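Local coordinates for membrane protein (Acinetobacter baumannii AB307-0294, PDB 5DL5) that forms a beta-barrel of the OprD porin family in the outer membrane and probably lets small molecules, including antibiotics, into the cell, at residues N202-Y208 / Y220-K226; S233-F239 / I280-T286. One frame throughout, in Å; residues are numbered along the deposited sequence.

Contact 1 of 2, residues N202-Y208 / Y220-K226; sequences NLNASYY and YANVNFK
Tyr208 lies alongside Tyr220 with both side chains pointing the same way, and CD1 of Tyr208 approaches CD2 of Tyr220 at 4.0 Å. The two rings start from different torsions: CG of Tyr208 sits beside its backbone N (chi1 -70°), whereas CG of Tyr220 stands opposite its own (chi1 169°), which swings the Tyr220 ring along the strand until CE2 comes 3.9 Å from Ser206 OG. Both tyrosines are buried and pack on Pro133, and Tyr220 also meets the ring of Tyr242. Next along this face the residues turn polar. One water joins the strands, donating a hydrogen bond to Asn222 OD1 at 2.7 Å, sharing one with Ser206 OG at 3.1 Å and reaching Asn204 OD1 only weakly. Asn204 and Asn224 then run side by side, their amide planes almost parallel (3° apart), with OD1 of Asn204 3.7 Å from CB of Asn224. ND2 of Asn222 and ND2 of Asn224 both hydrogen-bond Asp238 OD1 on the following strand, and that of Asn222 also bonds Ser240 OG, which probably fixes how these amides are turned. The opposite face is largely apolar and lies toward the surface: Leu203 reaches Val223 CG2 with its CD1 at 3.9 Å and lays CB at the edge of the Phe225 ring, while Tyr207 brings CD1 to 3.3 Å from Tyr220 O, the oxygen lying in the ring plane at its edge. Paired backbone hydrogen bonds at Asn204–Asn224, Ser206–Asn222 and Tyr208–Tyr220 alternate with non-hydrogen-bonded pairs, and Lys226 N hydrogen-bonds Asn202 O. Such a nearly exactly antiparallel hairpin, largely polar on one face and largely apolar on the other, is characteristic of a porin beta-barrel wall.

Contact 2 of 2, residues S233-F239 / I280-T286; sequences SSLTYDF and ISGTYAT
Different first torsions bring two hydroxyls together: OG of Ser233 is set beside its own backbone N (chi1 -67°), OG1 of Thr286 lies across from its own (chi1 -177°), and the oxygens meet at 3.0 Å in a hydrogen bond that either may donate. Ser233 OG has weak further bonds to Ala230 O and Asn231 O, in the turn before the strand. On the same face, Leu235 crosses Tyr284 at about a right angle, its CD1 resting 3.6 Å from Tyr284 CB and equally near CD1 of the ring. Gly282 faces Tyr237 without a side chain, and beyond it Phe239 and Ile280 meet obliquely, CD1 to CG2 at 3.7 Å. The other face is mostly hydroxyl-bearing and carries two waters. The first is held by Ser234 OG at 2.6 Å and Thr236 OG1 at 2.8 Å, and donates to Thr283 O; the second donates to Thr236 O while bonding Ser281 OG and Thr283 OG1, each at 2.7 Å. Thr236 and Thr283 therefore each serve both waters, one through the hydroxyl and the other through the carbonyl. Farther along, Ser281 OG leans to within 3.3 Å of Asp238 CB, not of the carboxylate. That group turns elsewhere; its OD2 is hydrogen-bonded to Ser240 OG. Six backbone hydrogen bonds, in pairs at Ser234–Ala285, Thr236–Thr283 and Asp238–Ser281, join the strands. Each water thus spans both strands and adds to carbonyls that already accept a backbone N-H, while neutral hydroxyls supply the remaining grip; this chemistry implies a hydrated polar face backing a largely apolar, aromatic one, consistent with a barrel wall between a water-filled interior and lipid.

In the fold
From the N terminus, strand 203-212 runs out and strand 216-229 returns, and contact 1 closes this short hairpin. The next strand, 233-246, turns back beside 216-229 and is followed by a longer excursion that contains the short helix 263-266; contact 2 closes it when strand 273-286 pairs with 233-246. The two contacts are in series, neither nested nor crossed, with centres about 13 Å apart. Their inner strands, 216-229 and 233-246, are themselves neighbours, joined by the backbone bond from Tyr237 N to Phe225 O and by the backbone pairing of Val223 with Phe239. Four consecutive strands on one side of the barrel wall are thereby tied together.

Contact 1 of 2, residues N202-Y208 / Y220-K226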
ATOM      1  N   ASN A 202       7.632  -5.549 -23.383  1.00 51.12           N
ATOM      2  CA  ASN A 202       8.689  -5.073 -22.548  1.00 49.44           C
ATOM      3  C   ASN A 202       8.460  -3.701 -21.848  1.00 45.05           C
ATOM      4  O   ASN A 202       9.208  -3.371 -20.939  1.00 45.55           O
ATOM      5  CB  ASN A 202       9.918  -4.976 -23.334  1.00 49.28           C
ATOM      6  CG  ASN A 202      10.436  -6.330 -23.787  1.00 56.81           C
ATOM      7  OD1 ASN A 202       9.988  -7.386 -23.358  1.00 57.40           O
ATOM      8  ND2 ASN A 202      11.363  -6.283 -24.661  1.00 58.31           N
ATOM      9  N   LEU A 203       7.525  -2.885 -22.346  1.00 42.28           N
ATOM     10  CA  LEU A 203       7.381  -1.493 -21.911  1.00 39.17           C
ATOM     11  C   LEU A 203       5.952  -1.075 -21.535  1.00 40.64           C
ATOM     12  O   LEU A 203       4.957  -1.337 -22.298  1.00 39.41           O
ATOM     13  CB  LEU A 203       7.915  -0.580 -23.004  1.00 38.58           C
ATOM     14  CG  LEU A 203       7.712   0.916 -22.899  1.00 37.95           C
ATOM     15  CD1 LEU A 203       8.649   1.452 -21.874  1.00 37.41           C
ATOM     16  CD2 LEU A 203       7.829   1.677 -24.242  1.00 40.86           C
ATOM     17  N   ASN A 204       5.823  -0.515 -20.328  1.00 39.16           N
ATOM     18  CA  ASN A 204       4.599   0.116 -19.996  1.00 39.92           C
ATOM     19  C   ASN A 204       4.780   1.335 -19.131  1.00 37.48           C
ATOM     20  O   ASN A 204       5.854   1.596 -18.588  1.00 36.51           O
ATOM     21  CB  ASN A 204       3.713  -0.876 -19.373  1.00 46.72           C
ATOM     22  CG  ASN A 204       4.330  -1.490 -18.222  1.00 46.85           C
ATOM     23  OD1 ASN A 204       4.474  -0.847 -17.259  1.00 53.22           O
ATOM     24  ND2 ASN A 204       4.723  -2.739 -18.325  1.00 50.97           N
ATOM     25  N   ALA A 205       3.739   2.130 -19.073  1.00 35.61           N
ATOM     26  CA  ALA A 205       3.797   3.389 -18.387  1.00 35.92           C
ATOM     27  C   ALA A 205       2.420   3.748 -17.808  1.00 36.37           C
ATOM     28  O   ALA A 205       1.386   3.159 -18.206  1.00 36.13           O
ATOM     29  CB  ALA A 205       4.225   4.491 -19.305  1.00 35.12           C
ATOM     30  N   SER A 206       2.452   4.623 -16.822  1.00 35.55           N
ATOM     31  CA  SER A 206       1.211   5.141 -16.171  1.00 34.31           C
ATOM     32  C   SER A 206       1.304   6.485 -15.574  1.00 32.91           C
ATOM     33  O   SER A 206       2.361   6.960 -15.286  1.00 31.60           O
ATOM     34  CB  SER A 206       0.703   4.164 -15.212  1.00 34.32           C
ATOM     35  OG  SER A 206       1.515   3.996 -14.161  1.00 41.38           O
ATOM     36  N   TYR A 207       0.167   7.161 -15.461  1.00 31.61           N
ATOM     37  CA  TYR A 207       0.097   8.524 -14.964  1.00 29.31           C
ATOM     38  C   TYR A 207      -1.297   8.652 -14.315  1.00 27.64           C
ATOM     39  O   TYR A 207      -2.336   8.292 -14.932  1.00 29.11           O
ATOM     40  CB  TYR A 207       0.251   9.423 -16.209  1.00 32.50           C
ATOM     41  CG  TYR A 207       0.312  10.878 -16.043  1.00 37.62           C
ATOM     42  CD1 TYR A 207       0.904  11.444 -14.915  1.00 42.81           C
ATOM     43  CD2 TYR A 207      -0.055  11.722 -17.085  1.00 43.04           C
ATOM     44  CE1 TYR A 207       0.983  12.789 -14.742  1.00 46.63           C
ATOM     45  CE2 TYR A 207       0.081  13.116 -16.975  1.00 47.56           C
ATOM     46  CZ  TYR A 207       0.626  13.637 -15.812  1.00 49.57           C
ATOM     47  OH  TYR A 207       0.758  14.980 -15.603  1.00 51.11           O
ATOM     48  N   TYR A 208      -1.299   9.048 -13.068  1.00 28.48           N
ATOM     49  CA  TYR A 208      -2.523   9.154 -12.288  1.00 30.98           C
ATOM     50  C   TYR A 208      -2.496  10.495 -11.541  1.00 31.03           C
ATOM     51  O   TYR A 208      -1.443  11.007 -11.221  1.00 29.76           O
ATOM     52  CB  TYR A 208      -2.586   8.023 -11.222  1.00 30.02           C
ATOM     53  CG  TYR A 208      -2.804   6.668 -11.745  1.00 30.56           C
ATOM     54  CD1 TYR A 208      -1.739   5.878 -12.092  1.00 31.76           C
ATOM     55  CD2 TYR A 208      -4.076   6.179 -11.922  1.00 33.57           C
ATOM     56  CE1 TYR A 208      -1.926   4.596 -12.643  1.00 34.19           C
ATOM     57  CE2 TYR A 208      -4.322   4.900 -12.456  1.00 34.63           C
ATOM     58  CZ  TYR A 208      -3.216   4.120 -12.800  1.00 37.14           C
ATOM     59  OH  TYR A 208      -3.352   2.879 -13.342  1.00 38.91           O
ATOM     60  N   TYR A 220       1.173  10.962  -9.994  1.00 27.20           N
ATOM     61  CA  TYR A 220       2.109   9.817  -9.993  1.00 27.60           C
ATOM     62  C   TYR A 220       2.352   9.517 -11.467  1.00 30.32           C
ATOM     63  O   TYR A 220       1.434   9.553 -12.288  1.00 26.98           O
ATOM     64  CB  TYR A 220       1.498   8.583  -9.339  1.00 26.69           C
ATOM     65  CG  TYR A 220       2.267   7.260  -9.496  1.00 27.71           C
ATOM     66  CD1 TYR A 220       3.312   6.929  -8.639  1.00 29.55           C
ATOM     67  CD2 TYR A 220       1.929   6.382 -10.480  1.00 29.76           C
ATOM     68  CE1 TYR A 220       3.987   5.768  -8.766  1.00 31.76           C
ATOM     69  CE2 TYR A 220       2.662   5.217 -10.654  1.00 33.81           C
ATOM     70  CZ  TYR A 220       3.609   4.902  -9.738  1.00 34.06           C
ATOM     71  OH  TYR A 220       4.315   3.768  -9.838  1.00 43.94           O
ATOM     72  N   ALA A 221       3.588   9.164 -11.792  1.00 29.81           N
ATOM     73  CA  ALA A 221       3.946   8.645 -13.118  1.00 32.43           C
ATOM     74  C   ALA A 221       4.873   7.429 -12.925  1.00 34.96           C
ATOM     75  O   ALA A 221       5.681   7.397 -12.001  1.00 35.03           O
ATOM     76  CB  ALA A 221       4.731   9.744 -13.893  1.00 34.05           C
ATOM     77  N   ASN A 222       4.836   6.501 -13.864  1.00 37.60           N
ATOM     78  CA  ASN A 222       5.758   5.355 -13.864  1.00 36.62           C
ATOM     79  C   ASN A 222       6.061   4.976 -15.306  1.00 34.82           C
ATOM     80  O   ASN A 222       5.209   5.061 -16.220  1.00 31.74           O
ATOM     81  CB  ASN A 222       5.156   4.163 -13.131  1.00 38.40           C
ATOM     82  CG  ASN A 222       5.955   2.866 -13.312  1.00 41.77           C
ATOM     83  OD1 ASN A 222       5.641   2.056 -14.143  1.00 42.12           O
ATOM     84  ND2 ASN A 222       6.941   2.665 -12.498  1.00 42.35           N
ATOM     85  N   VAL A 223       7.298   4.547 -15.486  1.00 34.73           N
ATOM     86  CA  VAL A 223       7.691   3.820 -16.688  1.00 33.00           C
ATOM     87  C   VAL A 223       8.536   2.592 -16.268  1.00 31.37           C
ATOM     88  O   VAL A 223       9.407   2.690 -15.371  1.00 32.27           O
ATOM     89  CB  VAL A 223       8.300   4.768 -17.710  1.00 33.57           C
ATOM     90  CG1 VAL A 223       9.620   5.361 -17.233  1.00 42.71           C
ATOM     91  CG2 VAL A 223       8.657   3.979 -18.966  1.00 36.06           C
ATOM     92  N   ASN A 224       8.318   1.493 -16.956  1.00 31.03           N
ATOM     93  CA  ASN A 224       8.829   0.229 -16.642  1.00 33.90           C
ATOM     94  C   ASN A 224       9.220  -0.444 -17.954  1.00 33.52           C
ATOM     95  O   ASN A 224       8.442  -0.545 -18.878  1.00 34.16           O
ATOM     96  CB  ASN A 224       7.865  -0.590 -15.728  1.00 39.55           C
ATOM     97  CG  ASN A 224       8.505  -1.833 -15.225  1.00 45.27           C
ATOM     98  OD1 ASN A 224       8.659  -2.817 -15.966  1.00 52.05           O
ATOM     99  ND2 ASN A 224       9.034  -1.769 -13.993  1.00 46.18           N
ATOM    100  N   PHE A 225      10.514  -0.806 -18.047  1.00 35.26           N
ATOM    101  CA  PHE A 225      11.120  -1.305 -19.286  1.00 37.75           C
ATOM    102  C   PHE A 225      11.936  -2.561 -18.919  1.00 38.87           C
ATOM    103  O   PHE A 225      12.839  -2.506 -18.112  1.00 37.88           O
ATOM    104  CB  PHE A 225      12.003  -0.291 -20.019  1.00 38.69           C
ATOM    105  CG  PHE A 225      12.616  -0.858 -21.293  1.00 44.33           C
ATOM    106  CD1 PHE A 225      11.818  -1.264 -22.342  1.00 47.97           C
ATOM    107  CD2 PHE A 225      13.946  -1.067 -21.393  1.00 49.30           C
ATOM    108  CE1 PHE A 225      12.354  -1.864 -23.487  1.00 50.47           C
ATOM    109  CE2 PHE A 225      14.511  -1.648 -22.551  1.00 54.57           C
ATOM    110  CZ  PHE A 225      13.703  -2.050 -23.578  1.00 52.83           C
ATOM    111  N   LYS A 226      11.526  -3.677 -19.490  1.00 41.66           N
ATOM    112  CA  LYS A 226      12.218  -4.906 -19.399  1.00 47.22           C
ATOM    113  C   LYS A 226      13.005  -5.222 -20.643  1.00 51.52           C
ATOM    114  O   LYS A 226      12.445  -5.334 -21.717  1.00 51.01           O
ATOM    115  CB  LYS A 226      11.246  -6.023 -19.215  1.00 50.38           C
ATOM    116  CG  LYS A 226      11.974  -7.372 -19.168  1.00 53.74           C
ATOM    117  CD  LYS A 226      10.971  -8.438 -18.806  1.00 56.97           C
ATOM    118  CE  LYS A 226      11.594  -9.820 -18.941  1.00 62.07           C
ATOM    119  NZ  LYS A 226      10.486 -10.795 -18.697  1.00 63.97           N
TER
HETATM  120  O   HOH W   1       3.211   1.761 -15.382  1.00 45.85           O

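Contact 2 of 2, residues S233-F239 / I280-T286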
ATOM      1  N   SER A 233      17.303 -14.413 -18.867  1.00 72.74           N
ATOM      2  CA  SER A 233      17.807 -13.351 -18.000  1.00 65.85           C
ATOM      3  C   SER A 233      17.278 -12.086 -18.475  1.00 59.57           C
ATOM      4  O   SER A 233      16.945 -11.942 -19.657  1.00 58.46           O
ATOM      5  CB  SER A 233      19.346 -13.238 -18.145  1.00 66.24           C
ATOM      6  OG  SER A 233      19.956 -14.354 -17.646  1.00 70.69           O
ATOM      7  N   SER A 234      17.315 -11.094 -17.631  1.00 55.26           N
ATOM      8  CA  SER A 234      16.795  -9.844 -18.055  1.00 52.35           C
ATOM      9  C   SER A 234      17.214  -8.795 -17.120  1.00 49.49           C
ATOM     10  O   SER A 234      17.571  -9.069 -16.005  1.00 48.86           O
ATOM     11  CB  SER A 234      15.240  -9.823 -18.055  1.00 51.85           C
ATOM     12  OG  SER A 234      14.772  -9.950 -16.723  1.00 51.77           O
ATOM     13  N   LEU A 235      17.041  -7.599 -17.611  1.00 47.75           N
ATOM     14  CA  LEU A 235      17.238  -6.397 -16.878  1.00 48.96           C
ATOM     15  C   LEU A 235      15.976  -5.617 -16.953  1.00 44.59           C
ATOM     16  O   LEU A 235      15.498  -5.380 -18.042  1.00 45.10           O
ATOM     17  CB  LEU A 235      18.394  -5.605 -17.481  1.00 52.77           C
ATOM     18  CG  LEU A 235      19.272  -5.072 -16.346  1.00 59.81           C
ATOM     19  CD1 LEU A 235      20.405  -6.042 -16.121  1.00 62.25           C
ATOM     20  CD2 LEU A 235      19.796  -3.683 -16.656  1.00 64.42           C
ATOM     21  N   THR A 236      15.461  -5.202 -15.812  1.00 40.80           N
ATOM     22  CA  THR A 236      14.285  -4.391 -15.755  1.00 40.22           C
ATOM     23  C   THR A 236      14.626  -3.053 -15.074  1.00 40.75           C
ATOM     24  O   THR A 236      15.130  -3.035 -13.936  1.00 40.90           O
ATOM     25  CB  THR A 236      13.183  -5.111 -14.928  1.00 40.88           C
ATOM     26  OG1 THR A 236      13.010  -6.370 -15.514  1.00 46.19           O
ATOM     27  CG2 THR A 236      11.803  -4.300 -14.796  1.00 40.60           C
ATOM     28  N   TYR A 237      14.249  -1.956 -15.757  1.00 38.63           N
ATOM     29  CA  TYR A 237      14.425  -0.637 -15.269  1.00 39.92           C
ATOM     30  C   TYR A 237      13.112  -0.027 -14.965  1.00 37.43           C
ATOM     31  O   TYR A 237      12.137  -0.213 -15.687  1.00 37.96           O
ATOM     32  CB  TYR A 237      15.055   0.250 -16.346  1.00 41.62           C
ATOM     33  CG  TYR A 237      16.349  -0.240 -16.895  1.00 45.79           C
ATOM     34  CD1 TYR A 237      16.372  -1.024 -18.041  1.00 53.94           C
ATOM     35  CD2 TYR A 237      17.521   0.127 -16.334  1.00 52.70           C
ATOM     36  CE1 TYR A 237      17.568  -1.418 -18.615  1.00 57.17           C
ATOM     37  CE2 TYR A 237      18.717  -0.246 -16.864  1.00 57.37           C
ATOM     38  CZ  TYR A 237      18.723  -1.012 -18.016  1.00 60.70           C
ATOM     39  OH  TYR A 237      19.917  -1.421 -18.509  1.00 67.29           O
ATOM     40  N   ASP A 238      13.075   0.709 -13.906  1.00 36.43           N
ATOM     41  CA  ASP A 238      11.848   1.367 -13.430  1.00 38.27           C
ATOM     42  C   ASP A 238      12.145   2.823 -13.007  1.00 38.63           C
ATOM     43  O   ASP A 238      13.143   3.103 -12.228  1.00 38.00           O
ATOM     44  CB  ASP A 238      11.237   0.595 -12.240  1.00 39.79           C
ATOM     45  CG  ASP A 238       9.830   1.120 -11.887  1.00 47.52           C
ATOM     46  OD1 ASP A 238       8.818   0.745 -12.603  1.00 46.21           O
ATOM     47  OD2 ASP A 238       9.725   2.013 -10.974  1.00 49.34           O
ATOM     48  N   PHE A 239      11.314   3.746 -13.479  1.00 34.17           N
ATOM     49  CA  PHE A 239      11.336   5.157 -13.018  1.00 32.97           C
ATOM     50  C   PHE A 239       9.956   5.495 -12.541  1.00 35.72           C
ATOM     51  O   PHE A 239       8.939   5.302 -13.304  1.00 38.13           O
ATOM     52  CB  PHE A 239      11.859   6.001 -14.224  1.00 36.62           C
ATOM     53  CG  PHE A 239      11.918   7.520 -14.028  1.00 42.76           C
ATOM     54  CD1 PHE A 239      12.243   8.134 -12.796  1.00 43.20           C
ATOM     55  CD2 PHE A 239      11.746   8.376 -15.163  1.00 46.29           C
ATOM     56  CE1 PHE A 239      12.294   9.532 -12.658  1.00 46.42           C
ATOM     57  CE2 PHE A 239      11.830   9.793 -15.050  1.00 48.41           C
ATOM     58  CZ  PHE A 239      12.143  10.384 -13.810  1.00 48.50           C
ATOM     59  N   ILE A 280      14.625   5.506  -9.204  1.00 30.70           N
ATOM     60  CA  ILE A 280      15.026   4.683 -10.322  1.00 34.20           C
ATOM     61  C   ILE A 280      15.552   3.357  -9.795  1.00 32.52           C
ATOM     62  O   ILE A 280      16.262   3.387  -8.757  1.00 34.95           O
ATOM     63  CB  ILE A 280      16.100   5.366 -11.185  1.00 37.73           C
ATOM     64  CG1 ILE A 280      17.305   5.835 -10.310  1.00 38.95           C
ATOM     65  CG2 ILE A 280      15.476   6.562 -11.848  1.00 40.56           C
ATOM     66  CD1 ILE A 280      18.530   6.318 -11.057  1.00 43.97           C
ATOM     67  N   SER A 281      15.211   2.251 -10.484  1.00 30.68           N
ATOM     68  CA  SER A 281      15.633   0.930 -10.062  1.00 32.41           C
ATOM     69  C   SER A 281      16.062   0.171 -11.258  1.00 33.61           C
ATOM     70  O   SER A 281      15.595   0.460 -12.372  1.00 34.34           O
ATOM     71  CB  SER A 281      14.523   0.232  -9.224  1.00 35.24           C
ATOM     72  OG  SER A 281      13.610  -0.263 -10.144  1.00 40.17           O
ATOM     73  N   GLY A 282      17.049  -0.714 -11.086  1.00 31.99           N
ATOM     74  CA  GLY A 282      17.443  -1.653 -12.116  1.00 36.23           C
ATOM     75  C   GLY A 282      17.577  -3.016 -11.463  1.00 38.38           C
ATOM     76  O   GLY A 282      18.155  -3.082 -10.400  1.00 38.68           O
ATOM     77  N   THR A 283      16.953  -4.051 -12.046  1.00 39.33           N
ATOM     78  CA  THR A 283      16.937  -5.412 -11.540  1.00 39.60           C
ATOM     79  C   THR A 283      17.514  -6.300 -12.590  1.00 39.66           C
ATOM     80  O   THR A 283      17.052  -6.290 -13.717  1.00 39.39           O
ATOM     81  CB  THR A 283      15.464  -5.858 -11.219  1.00 42.89           C
ATOM     82  OG1 THR A 283      14.960  -4.928 -10.308  1.00 39.89           O
ATOM     83  CG2 THR A 283      15.354  -7.208 -10.572  1.00 44.41           C
ATOM     84  N   TYR A 284      18.527  -7.071 -12.227  1.00 38.54           N
ATOM     85  CA  TYR A 284      19.081  -8.051 -13.117  1.00 39.90           C
ATOM     86  C   TYR A 284      18.612  -9.350 -12.584  1.00 39.61           C
ATOM     87  O   TYR A 284      18.851  -9.618 -11.428  1.00 38.46           O
ATOM     88  CB  TYR A 284      20.605  -7.990 -13.087  1.00 40.89           C
ATOM     89  CG  TYR A 284      21.279  -9.153 -13.749  1.00 44.44           C
ATOM     90  CD1 TYR A 284      21.002  -9.482 -15.065  1.00 46.37           C
ATOM     91  CD2 TYR A 284      22.186  -9.946 -13.064  1.00 45.70           C
ATOM     92  CE1 TYR A 284      21.649 -10.541 -15.696  1.00 49.43           C
ATOM     93  CE2 TYR A 284      22.880 -10.969 -13.703  1.00 47.77           C
ATOM     94  CZ  TYR A 284      22.592 -11.280 -15.017  1.00 49.18           C
ATOM     95  OH  TYR A 284      23.184 -12.355 -15.672  1.00 53.26           O
ATOM     96  N   ALA A 285      18.027 -10.179 -13.435  1.00 41.23           N
ATOM     97  CA  ALA A 285      17.516 -11.481 -13.028  1.00 43.12           C
ATOM     98  C   ALA A 285      18.069 -12.511 -13.939  1.00 46.17           C
ATOM     99  O   ALA A 285      18.250 -12.318 -15.139  1.00 48.37           O
ATOM    100  CB  ALA A 285      15.970 -11.450 -13.093  1.00 44.07           C
ATOM    101  N   THR A 286      18.528 -13.578 -13.345  1.00 47.66           N
ATOM    102  CA  THR A 286      19.063 -14.674 -14.073  1.00 51.15           C
ATOM    103  C   THR A 286      18.869 -16.003 -13.316  1.00 52.88           C
ATOM    104  O   THR A 286      19.282 -16.187 -12.140  1.00 51.52           O
ATOM    105  CB  THR A 286      20.561 -14.472 -14.376  1.00 53.91           C
ATOM    106  OG1 THR A 286      21.044 -15.562 -15.166  1.00 55.47           O
ATOM    107  CG2 THR A 286      21.387 -14.399 -13.104  1.00 54.09           C
TER
HETATM  108  O   HOH W   2      14.921  -8.230 -14.756  1.00 40.37           O
HETATM  109  O   HOH W   3      14.053  -2.597 -11.389  1.00 41.55           O